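Long-range contacts in gamma-glutamyl-gamma-aminobutyrate hydrolase PuuD (Escherichia coli, PDB 6VTV), which hydrolyses the gamma-glutamyl linkage of gamma-glutamyl-gamma-aminobutyrate to release 4-aminobutanoate and glutamate, the last step in turning putrescine into 4-aminobutanoate: residues K192-R197 with E210-I215; V78-Y83 with L132-C137; I14-C19 with Q29-K34. All blocks are in the same frame, centred on the assembly; numbering follows the deposited sequence.

Along the chain the three contacts come in series: interaction 3 closes first, then interaction 2, then interaction 1. Interactions 1 and 3 both reach the large mixed sheet, their centres about 24 Å apart, interaction 3 in the hairpin of strands 13-23 and 26-32, interaction 1 on strand 209-214, whose Glu-210 binds manganese. Interaction 2 joins the loop after strand 68-71 to the short strand 132-133, its centre about 22 Å from that of interaction 3 and about 15 Å from that of interaction 1. It touches interaction 1, where Lys-192 packs on Leu-132 and His-133. The dimer interface, at interaction 3, and the metal-binding strand of interaction 1 thus lie on opposite sides of the chain's centre.

Interaction 1: residues K192-R197 with E210-I215; sequences KVVSPR and EAVSVI. With MN (manganese (II) ion), chain D.
The carbonyl oxygen of Arg-197 is gripped twice: Ile-215 N donates to Arg-197 O at 3.0 Å, with an N-H...O angle of 157°, and a water donates to the same oxygen. That water also donates to Ile-215 O, so it bridges the two backbones beside the direct bond. The side chain of Ile-215 packs against this polar spot. Its chi1 of -54° sets CG1 against Arg-197 O, and an extended chi2 (169°) carries CD1 on to Pro-196 O at 3.5 Å. A branched apolar residue suits the place because its carbons pack against both oxygens and, having no donor, leave the bonds to N-H and water. Farther back, the loop meets strand 209-214 through small valines, Val-194 CG2 reaching Val-212 CG1 at 4.4 Å, a loose apolar touch. In this way the residues just before strand 198-203 are tied to the end of strand 209-214, which pairs antiparallel with it. Near the start of strand 209-214, where Glu-210 and Ala-211 form a classic beta bulge opposite Ala-202, Glu-210 OE2 binds manganese at 2.2 Å, together with His-145, His-161, Ser-185, His-187 and a water. This metal-bound water donates to Glu-210 OE1 at 2.5 Å. Both carboxylate oxygens therefore serve the metal site, and the cation would be expected to polarise that water and strengthen its bond.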
loop_
_atom_site.group_PDB
_atom_site.type_symbol
_atom_site.label_atom_id
_atom_site.label_comp_id
_atom_site.label_asym_id
_atom_site.label_seq_id
_atom_site.Cartn_x
_atom_site.Cartn_y
_atom_site.Cartn_z
ATOM N N LYS B 192 3.054 -25.199 -15.297
ATOM C CA LYS B 192 3.590 -26.329 -16.044
ATOM C C LYS B 192 3.439 -27.600 -15.221
ATOM O O LYS B 192 2.605 -28.455 -15.531
ATOM C CB LYS B 192 5.058 -26.094 -16.409
ATOM C CG LYS B 192 5.673 -27.201 -17.251
ATOM C CD LYS B 192 6.923 -26.722 -17.971
ATOM C CE LYS B 192 7.988 -26.265 -16.987
ATOM N NZ LYS B 192 9.178 -25.698 -17.682
ATOM N N VAL B 193 4.241 -27.726 -14.169
ATOM C CA VAL B 193 4.126 -28.817 -13.210
ATOM C C VAL B 193 3.451 -28.276 -11.959
ATOM O O VAL B 193 3.844 -27.225 -11.437
ATOM C CB VAL B 193 5.502 -29.420 -12.881
ATOM C CG1 VAL B 193 5.445 -30.202 -11.577
ATOM C CG2 VAL B 193 5.976 -30.310 -14.017
ATOM N N VAL B 194 2.430 -28.981 -11.485
ATOM C CA VAL B 194 1.729 -28.634 -10.257
ATOM C C VAL B 194 2.086 -29.669 -9.200
ATOM O O VAL B 194 1.984 -30.877 -9.445
ATOM C CB VAL B 194 0.209 -28.553 -10.478
ATOM C CG1 VAL B 194 -0.520 -28.511 -9.149
ATOM C CG2 VAL B 194 -0.131 -27.324 -11.308
ATOM N N SER B 195 2.518 -29.194 -8.036
ATOM C CA SER B 195 2.957 -30.082 -6.972
ATOM C C SER B 195 1.801 -30.954 -6.484
ATOM O O SER B 195 0.632 -30.569 -6.588
ATOM C CB SER B 195 3.518 -29.269 -5.807
ATOM O OG SER B 195 3.999 -30.104 -4.770
ATOM N N PRO B 196 2.099 -32.144 -5.952
ATOM C CA PRO B 196 1.049 -32.937 -5.295
ATOM C C PRO B 196 0.463 -32.265 -4.063
ATOM O O PRO B 196 -0.601 -32.693 -3.597
ATOM C CB PRO B 196 1.765 -34.245 -4.930
ATOM C CG PRO B 196 3.222 -33.902 -4.937
ATOM C CD PRO B 196 3.381 -32.866 -6.006
ATOM N N ARG B 197 1.120 -31.235 -3.522
ATOM C CA ARG B 197 0.527 -30.452 -2.445
ATOM C C ARG B 197 -0.699 -29.680 -2.910
ATOM O O ARG B 197 -1.544 -29.322 -2.084
ATOM C CB ARG B 197 1.554 -29.475 -1.867
ATOM C CG ARG B 197 2.725 -30.130 -1.155
ATOM C CD ARG B 197 3.787 -29.101 -0.798
ATOM N NE ARG B 197 3.307 -28.138 0.189
ATOM C CZ ARG B 197 3.944 -27.016 0.511
ATOM N NH1 ARG B 197 5.090 -26.708 -0.081
ATOM N NH2 ARG B 197 3.432 -26.199 1.421
ATOM N N GLU B 210 -5.845 -23.534 -14.875
ATOM C CA GLU B 210 -6.241 -22.146 -14.677
ATOM C C GLU B 210 -6.628 -21.836 -13.237
ATOM O O GLU B 210 -6.889 -20.670 -12.921
ATOM C CB GLU B 210 -7.404 -21.789 -15.614
ATOM C CG GLU B 210 -6.992 -21.568 -17.063
ATOM C CD GLU B 210 -6.751 -20.105 -17.388
ATOM O OE1 GLU B 210 -7.339 -19.239 -16.706
ATOM O OE2 GLU B 210 -5.973 -19.820 -18.322
ATOM N N ALA B 211 -6.670 -22.837 -12.360
ATOM C CA ALA B 211 -7.012 -22.619 -10.962
ATOM C C ALA B 211 -6.503 -23.794 -10.137
ATOM O O ALA B 211 -6.594 -24.944 -10.571
ATOM C CB ALA B 211 -8.524 -22.449 -10.776
ATOM N N VAL B 212 -5.969 -23.493 -8.952
ATOM C CA VAL B 212 -5.429 -24.500 -8.043
ATOM C C VAL B 212 -5.883 -24.175 -6.625
ATOM O O VAL B 212 -6.364 -23.078 -6.335
ATOM C CB VAL B 212 -3.888 -24.579 -8.095
ATOM C CG1 VAL B 212 -3.421 -25.121 -9.429
ATOM C CG2 VAL B 212 -3.274 -23.211 -7.820
ATOM N N SER B 213 -5.715 -25.150 -5.735
ATOM C CA SER B 213 -5.961 -24.937 -4.318
ATOM C C SER B 213 -5.071 -25.879 -3.520
ATOM O O SER B 213 -4.738 -26.975 -3.975
ATOM C CB SER B 213 -7.435 -25.145 -3.947
ATOM O OG SER B 213 -7.751 -26.519 -3.823
ATOM N N VAL B 214 -4.685 -25.436 -2.328
ATOM C CA VAL B 214 -3.794 -26.217 -1.476
ATOM C C VAL B 214 -4.612 -27.267 -0.735
ATOM O O VAL B 214 -5.583 -26.941 -0.044
ATOM C CB VAL B 214 -3.033 -25.317 -0.493
ATOM C CG1 VAL B 214 -2.273 -26.160 0.519
ATOM C CG2 VAL B 214 -2.080 -24.402 -1.244
ATOM N N ILE B 215 -4.220 -28.533 -0.882
ATOM C CA ILE B 215 -4.862 -29.611 -0.145
ATOM C C ILE B 215 -4.535 -29.473 1.336
ATOM O O ILE B 215 -3.438 -29.034 1.710
ATOM C CB ILE B 215 -4.413 -30.975 -0.698
ATOM C CG1 ILE B 215 -4.661 -31.044 -2.204
ATOM C CG2 ILE B 215 -5.132 -32.114 0.007
ATOM C CD1 ILE B 215 -4.014 -32.234 -2.875
HETATM MN MN MN D . -6.005 -18.051 -19.613
HETATM O O HOH W 1 -1.311 -29.635 0.417
HETATM O O HOH W 2 -7.018 -16.987 -17.848
#

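Interaction 2: residues V78-Y83 with L132-C137; sequences VQPHLY and LHRKLC
A chi1 of 50° sets CG of Tyr-83 between its backbone N and carbonyl carbon, and a chi2 of -84° turns the ring so that one face meets Leu-132 N; in Arg-134 a bend at chi3 places NE beside Pro-80 CG. Leu-132 N sits 3.7 Å above that face of the ring of Tyr-83, offset toward the rim, and Leu-132 CD1 approaches CE1 of Tyr-83 at 4.0 Å. The opposite face carries Pro-80 O, over the ring centre. A flat ring suits this slot, since it fills the layer between two backbones, while the branched end of Leu-132 reaches on to Val-78, CD1 to CB at 4.2 Å. In the fold, the 3-10 turn 80-82 belongs to the loop between strand 68-71 and helix 94-109, and Leu-132 stands on the short strand 132-133 that pairs antiparallel with 190-191; Val-126 of helix 119-127 touches both Tyr-83 and Leu-132. Arg-134 passes the hydroxyl end of the ring, its CG lying near the ring plane at 3.2 Å from Tyr-83 OH. Its guanidinium is turned 88° from the tyrosine ring and carries Pro-80 CG over the centre of one face, 3.6 Å from Arg-134 CZ. Proline gives a compact apolar cover for this flat cation, whose N-H groups turn to others: salt bridges from NE to Glu-89 and NH1 to Glu-85, hydrogen bonds from NH1 to Asn-86 O and NH2 to Asp-88 O.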
loop_
_atom_site.group_PDB
_atom_site.type_symbol
_atom_site.label_atom_id
_atom_site.label_comp_id
_atom_site.label_asym_id
_atom_site.label_seq_id
_atom_site.Cartn_x
_atom_site.Cartn_y
_atom_site.Cartn_z
ATOM N N VAL B 78 7.490 -14.401 -12.270
ATOM C CA VAL B 78 8.357 -14.949 -11.236
ATOM C C VAL B 78 9.724 -15.263 -11.830
ATOM O O VAL B 78 9.836 -15.722 -12.974
ATOM C CB VAL B 78 7.709 -16.201 -10.621
ATOM C CG1 VAL B 78 8.589 -16.790 -9.527
ATOM C CG2 VAL B 78 6.323 -15.869 -10.082
ATOM N N GLN B 79 10.774 -15.002 -11.055
ATOM C CA GLN B 79 12.123 -15.325 -11.498
ATOM C C GLN B 79 12.246 -16.828 -11.731
ATOM O O GLN B 79 11.886 -17.618 -10.846
ATOM C CB GLN B 79 13.156 -14.867 -10.469
ATOM C CG GLN B 79 13.261 -13.360 -10.317
ATOM C CD GLN B 79 14.007 -12.956 -9.062
ATOM O OE1 GLN B 79 15.132 -12.459 -9.126
ATOM N NE2 GLN B 79 13.385 -13.172 -7.908
ATOM N N PRO B 80 12.739 -17.262 -12.893
ATOM C CA PRO B 80 12.769 -18.704 -13.188
ATOM C C PRO B 80 13.629 -19.517 -12.233
ATOM O O PRO B 80 13.402 -20.726 -12.105
ATOM C CB PRO B 80 13.321 -18.756 -14.621
ATOM C CG PRO B 80 13.015 -17.405 -15.194
ATOM C CD PRO B 80 13.157 -16.449 -14.049
ATOM N N HIS B 81 14.604 -18.902 -11.557
ATOM C CA HIS B 81 15.438 -19.657 -10.630
ATOM C C HIS B 81 14.693 -20.065 -9.368
ATOM O O HIS B 81 15.187 -20.923 -8.629
ATOM C CB HIS B 81 16.690 -18.853 -10.259
ATOM C CG HIS B 81 16.454 -17.803 -9.218
ATOM N ND1 HIS B 81 16.074 -16.517 -9.533
ATOM C CD2 HIS B 81 16.557 -17.846 -7.869
ATOM C CE1 HIS B 81 15.946 -15.813 -8.422
ATOM N NE2 HIS B 81 16.233 -16.597 -7.398
ATOM N N LEU B 82 13.522 -19.481 -9.105
ATOM C CA LEU B 82 12.753 -19.868 -7.930
ATOM C C LEU B 82 12.097 -21.232 -8.093
ATOM O O LEU B 82 11.712 -21.843 -7.090
ATOM C CB LEU B 82 11.699 -18.809 -7.612
ATOM C CG LEU B 82 12.250 -17.527 -6.982
ATOM C CD1 LEU B 82 11.147 -16.499 -6.790
ATOM C CD2 LEU B 82 12.943 -17.828 -5.661
ATOM N N TYR B 83 11.955 -21.725 -9.326
ATOM C CA TYR B 83 11.525 -23.096 -9.568
ATOM C C TYR B 83 12.586 -23.885 -10.330
ATOM O O TYR B 83 12.266 -24.777 -11.119
ATOM C CB TYR B 83 10.176 -23.143 -10.292
ATOM C CG TYR B 83 10.051 -22.288 -11.536
ATOM C CD1 TYR B 83 9.714 -20.942 -11.449
ATOM C CD2 TYR B 83 10.236 -22.835 -12.799
ATOM C CE1 TYR B 83 9.585 -20.162 -12.583
ATOM C CE2 TYR B 83 10.109 -22.062 -13.939
ATOM C CZ TYR B 83 9.785 -20.728 -13.825
ATOM O OH TYR B 83 9.657 -19.954 -14.955
ATOM N N LEU B 132 6.611 -23.340 -13.984
ATOM C CA LEU B 132 5.794 -22.540 -14.884
ATOM C C LEU B 132 6.258 -22.703 -16.323
ATOM O O LEU B 132 7.434 -22.959 -16.593
ATOM C CB LEU B 132 5.845 -21.052 -14.516
ATOM C CG LEU B 132 5.577 -20.675 -13.062
ATOM C CD1 LEU B 132 5.767 -19.182 -12.871
ATOM C CD2 LEU B 132 4.177 -21.100 -12.655
ATOM N N HIS B 133 5.310 -22.549 -17.246
ATOM C CA HIS B 133 5.633 -22.317 -18.647
ATOM C C HIS B 133 6.059 -20.864 -18.802
ATOM O O HIS B 133 5.302 -19.955 -18.450
ATOM C CB HIS B 133 4.430 -22.613 -19.541
ATOM C CG HIS B 133 4.128 -24.070 -19.702
ATOM N ND1 HIS B 133 4.908 -24.912 -20.463
ATOM C CD2 HIS B 133 3.116 -24.828 -19.218
ATOM C CE1 HIS B 133 4.397 -26.130 -20.432
ATOM N NE2 HIS B 133 3.309 -26.106 -19.684
ATOM N N ARG B 134 7.266 -20.635 -19.320
ATOM C CA ARG B 134 7.741 -19.265 -19.463
ATOM C C ARG B 134 7.204 -18.582 -20.712
ATOM O O ARG B 134 7.154 -17.347 -20.754
ATOM C CB ARG B 134 9.271 -19.236 -19.462
ATOM C CG ARG B 134 9.867 -19.541 -18.097
ATOM C CD ARG B 134 11.298 -20.042 -18.189
ATOM N NE ARG B 134 12.243 -18.965 -18.466
ATOM C CZ ARG B 134 13.559 -19.075 -18.316
ATOM N NH1 ARG B 134 14.086 -20.215 -17.888
ATOM N NH2 ARG B 134 14.350 -18.046 -18.590
ATOM N N LYS B 135 6.794 -19.351 -21.723
ATOM C CA LYS B 135 6.253 -18.809 -22.974
ATOM C C LYS B 135 5.125 -19.737 -23.425
ATOM O O LYS B 135 5.364 -20.720 -24.131
ATOM C CB LYS B 135 7.330 -18.682 -24.045
ATOM C CG LYS B 135 8.448 -17.708 -23.710
ATOM C CD LYS B 135 7.982 -16.266 -23.822
ATOM C CE LYS B 135 7.891 -15.821 -25.270
ATOM N NZ LYS B 135 7.364 -14.432 -25.382
ATOM N N LEU B 136 3.895 -19.419 -23.008
ATOM C CA LEU B 136 2.743 -20.192 -23.459
ATOM C C LEU B 136 2.583 -20.123 -24.971
ATOM O O LEU B 136 2.120 -21.088 -25.592
ATOM C CB LEU B 136 1.470 -19.693 -22.774
ATOM C CG LEU B 136 1.355 -19.906 -21.263
ATOM C CD1 LEU B 136 0.134 -19.185 -20.713
ATOM C CD2 LEU B 136 1.304 -21.385 -20.918
ATOM N N CYS B 137 2.964 -18.999 -25.581
ATOM C CA CYS B 137 2.832 -18.851 -27.024
ATOM C C CYS B 137 3.741 -19.792 -27.800
ATOM O O CYS B 137 3.525 -19.979 -29.001
ATOM C CB CYS B 137 3.116 -17.402 -27.429
ATOM S SG CYS B 137 4.792 -16.842 -27.055
#

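Interaction 3: residues I14-C19 with Q29-K34; sequences IGVVMC and QTLQEK
Cys-19 and Thr-30 form an antiparallel hydrogen-bonded pair in the beta hairpin of strands 13-23 and 26-32, and both backbone N-H groups are satisfied across it. Cys-19 N donates to Thr-30 O at 2.9 Å and nearly straight (173°), while Thr-30 N donates to Cys-19 O at 2.7 Å. That second carbonyl also receives a CA-H...O contact from Gln-29. Thr-30 OG1 is hydrogen-bonded to Asn-21 OD1; threonine suits the strand as a beta-branched residue that also carries a hydroxyl. The carbonyl of Met-18 is hydrogen-bonded to His-51 NE2. Gln-29 has its amide paired elsewhere, OE1 with the backbone N of His-51 and NE2 with Glu-33 of the second subunit, whose strand continues the sheet through residues 29-32. Its CB is left for Met-18, a long flexible chain whose chi3 of 74° bends CE to 3.6 Å from Gln-29 CB. Met-18 also packs on Met-18 of the second subunit. Beyond the hairpin pair, Lys-34 NZ bonds Gln-32 OE1 at 2.8 Å, Tyr-157 OH, and, as a salt bridge, Glu-228, a predicted active-site residue. Leu-31 meets Val-16 at about a right angle, CD2 touching CG1 of the valine at 3.6 Å.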
loop_
_atom_site.group_PDB
_atom_site.type_symbol
_atom_site.label_atom_id
_atom_site.label_comp_id
_atom_site.label_asym_id
_atom_site.label_seq_id
_atom_site.Cartn_x
_atom_site.Cartn_y
_atom_site.Cartn_z
ATOM N N ILE B 14 -7.182 -7.933 5.507
ATOM C CA ILE B 14 -6.618 -8.626 4.354
ATOM C C ILE B 14 -5.288 -7.975 4.006
ATOM O O ILE B 14 -5.242 -6.792 3.647
ATOM C CB ILE B 14 -7.576 -8.597 3.154
ATOM C CG1 ILE B 14 -8.979 -9.048 3.573
ATOM C CG2 ILE B 14 -7.048 -9.475 2.036
ATOM C CD1 ILE B 14 -9.029 -10.444 4.157
ATOM N N GLY B 15 -4.206 -8.743 4.114
ATOM C CA GLY B 15 -2.907 -8.270 3.683
ATOM C C GLY B 15 -2.726 -8.439 2.188
ATOM O O GLY B 15 -2.866 -9.547 1.666
ATOM N N VAL B 16 -2.418 -7.352 1.485
ATOM C CA VAL B 16 -2.323 -7.350 0.031
ATOM C C VAL B 16 -0.872 -7.103 -0.359
ATOM O O VAL B 16 -0.309 -6.045 -0.051
ATOM C CB VAL B 16 -3.249 -6.298 -0.596
ATOM C CG1 VAL B 16 -3.378 -6.542 -2.085
ATOM C CG2 VAL B 16 -4.614 -6.331 0.069
ATOM N N VAL B 17 -0.273 -8.077 -1.045
ATOM C CA VAL B 17 1.111 -7.955 -1.484
ATOM C C VAL B 17 1.198 -6.934 -2.609
ATOM O O VAL B 17 0.436 -6.987 -3.583
ATOM C CB VAL B 17 1.658 -9.322 -1.920
ATOM C CG1 VAL B 17 2.980 -9.161 -2.659
ATOM C CG2 VAL B 17 1.833 -10.228 -0.709
ATOM N N MET B 18 2.133 -5.999 -2.482
ATOM C CA MET B 18 2.289 -4.930 -3.452
ATOM C C MET B 18 3.302 -5.312 -4.530
ATOM O O MET B 18 3.995 -6.328 -4.441
ATOM C CB MET B 18 2.719 -3.642 -2.751
ATOM C CG MET B 18 1.850 -3.269 -1.565
ATOM S SD MET B 18 2.457 -1.801 -0.716
ATOM C CE MET B 18 1.966 -0.547 -1.886
ATOM N N CYS B 19 3.375 -4.476 -5.563
ATOM C CA CYS B 19 4.337 -4.620 -6.645
ATOM C C CYS B 19 5.253 -3.403 -6.687
ATOM O O CYS B 19 4.927 -2.333 -6.166
ATOM C CB CYS B 19 3.641 -4.787 -8.005
ATOM S SG CYS B 19 2.488 -6.164 -8.114
ATOM N N GLN B 29 6.271 1.345 -4.283
ATOM C CA GLN B 29 5.417 0.186 -4.068
ATOM C C GLN B 29 3.999 0.537 -4.499
ATOM O O GLN B 29 3.461 1.575 -4.099
ATOM C CB GLN B 29 5.447 -0.239 -2.601
ATOM C CG GLN B 29 6.826 -0.650 -2.110
ATOM C CD GLN B 29 7.162 -2.084 -2.470
ATOM O OE1 GLN B 29 6.503 -3.019 -2.016
ATOM N NE2 GLN B 29 8.193 -2.264 -3.289
ATOM N N THR B 30 3.398 -0.323 -5.319
ATOM C CA THR B 30 2.131 -0.012 -5.965
ATOM C C THR B 30 1.110 -1.113 -5.716
ATOM O O THR B 30 1.453 -2.266 -5.439
ATOM C CB THR B 30 2.304 0.183 -7.479
ATOM O OG1 THR B 30 2.582 -1.080 -8.095
ATOM C CG2 THR B 30 3.442 1.152 -7.773
ATOM N N LEU B 31 -0.160 -0.734 -5.833
ATOM C CA LEU B 31 -1.274 -1.671 -5.739
ATOM C C LEU B 31 -2.430 -1.107 -6.548
ATOM O O LEU B 31 -2.963 -0.047 -6.208
ATOM C CB LEU B 31 -1.691 -1.896 -4.286
ATOM C CG LEU B 31 -2.905 -2.800 -4.068
ATOM C CD1 LEU B 31 -2.708 -4.141 -4.759
ATOM C CD2 LEU B 31 -3.156 -2.987 -2.584
ATOM N N GLN B 32 -2.810 -1.808 -7.616
ATOM C CA GLN B 32 -3.887 -1.331 -8.471
ATOM C C GLN B 32 -5.200 -1.277 -7.700
ATOM O O GLN B 32 -5.504 -2.159 -6.892
ATOM C CB GLN B 32 -4.025 -2.230 -9.700
ATOM C CG GLN B 32 -2.949 -2.004 -10.750
ATOM C CD GLN B 32 -3.185 -2.814 -12.007
ATOM O OE1 GLN B 32 -3.907 -3.810 -11.988
ATOM N NE2 GLN B 32 -2.576 -2.394 -13.111
ATOM N N GLU B 33 -5.981 -0.223 -7.956
ATOM C CA GLU B 33 -7.202 0.001 -7.189
ATOM C C GLU B 33 -8.246 -1.081 -7.442
ATOM O O GLU B 33 -9.048 -1.377 -6.548
ATOM C CB GLU B 33 -7.780 1.380 -7.510
ATOM C CG GLU B 33 -6.998 2.533 -6.901
ATOM C CD GLU B 33 -7.765 3.843 -6.915
ATOM O OE1 GLU B 33 -8.908 3.864 -7.419
ATOM O OE2 GLU B 33 -7.220 4.852 -6.421
ATOM N N LYS B 34 -8.259 -1.682 -8.635
ATOM C CA LYS B 34 -9.286 -2.679 -8.922
ATOM C C LYS B 34 -9.136 -3.915 -8.042
ATOM O O LYS B 34 -10.136 -4.562 -7.715
ATOM C CB LYS B 34 -9.271 -3.063 -10.403
ATOM C CG LYS B 34 -7.945 -3.567 -10.952
ATOM C CD LYS B 34 -8.143 -4.049 -12.386
ATOM C CE LYS B 34 -6.830 -4.188 -13.143
ATOM N NZ LYS B 34 -6.070 -5.411 -12.753
#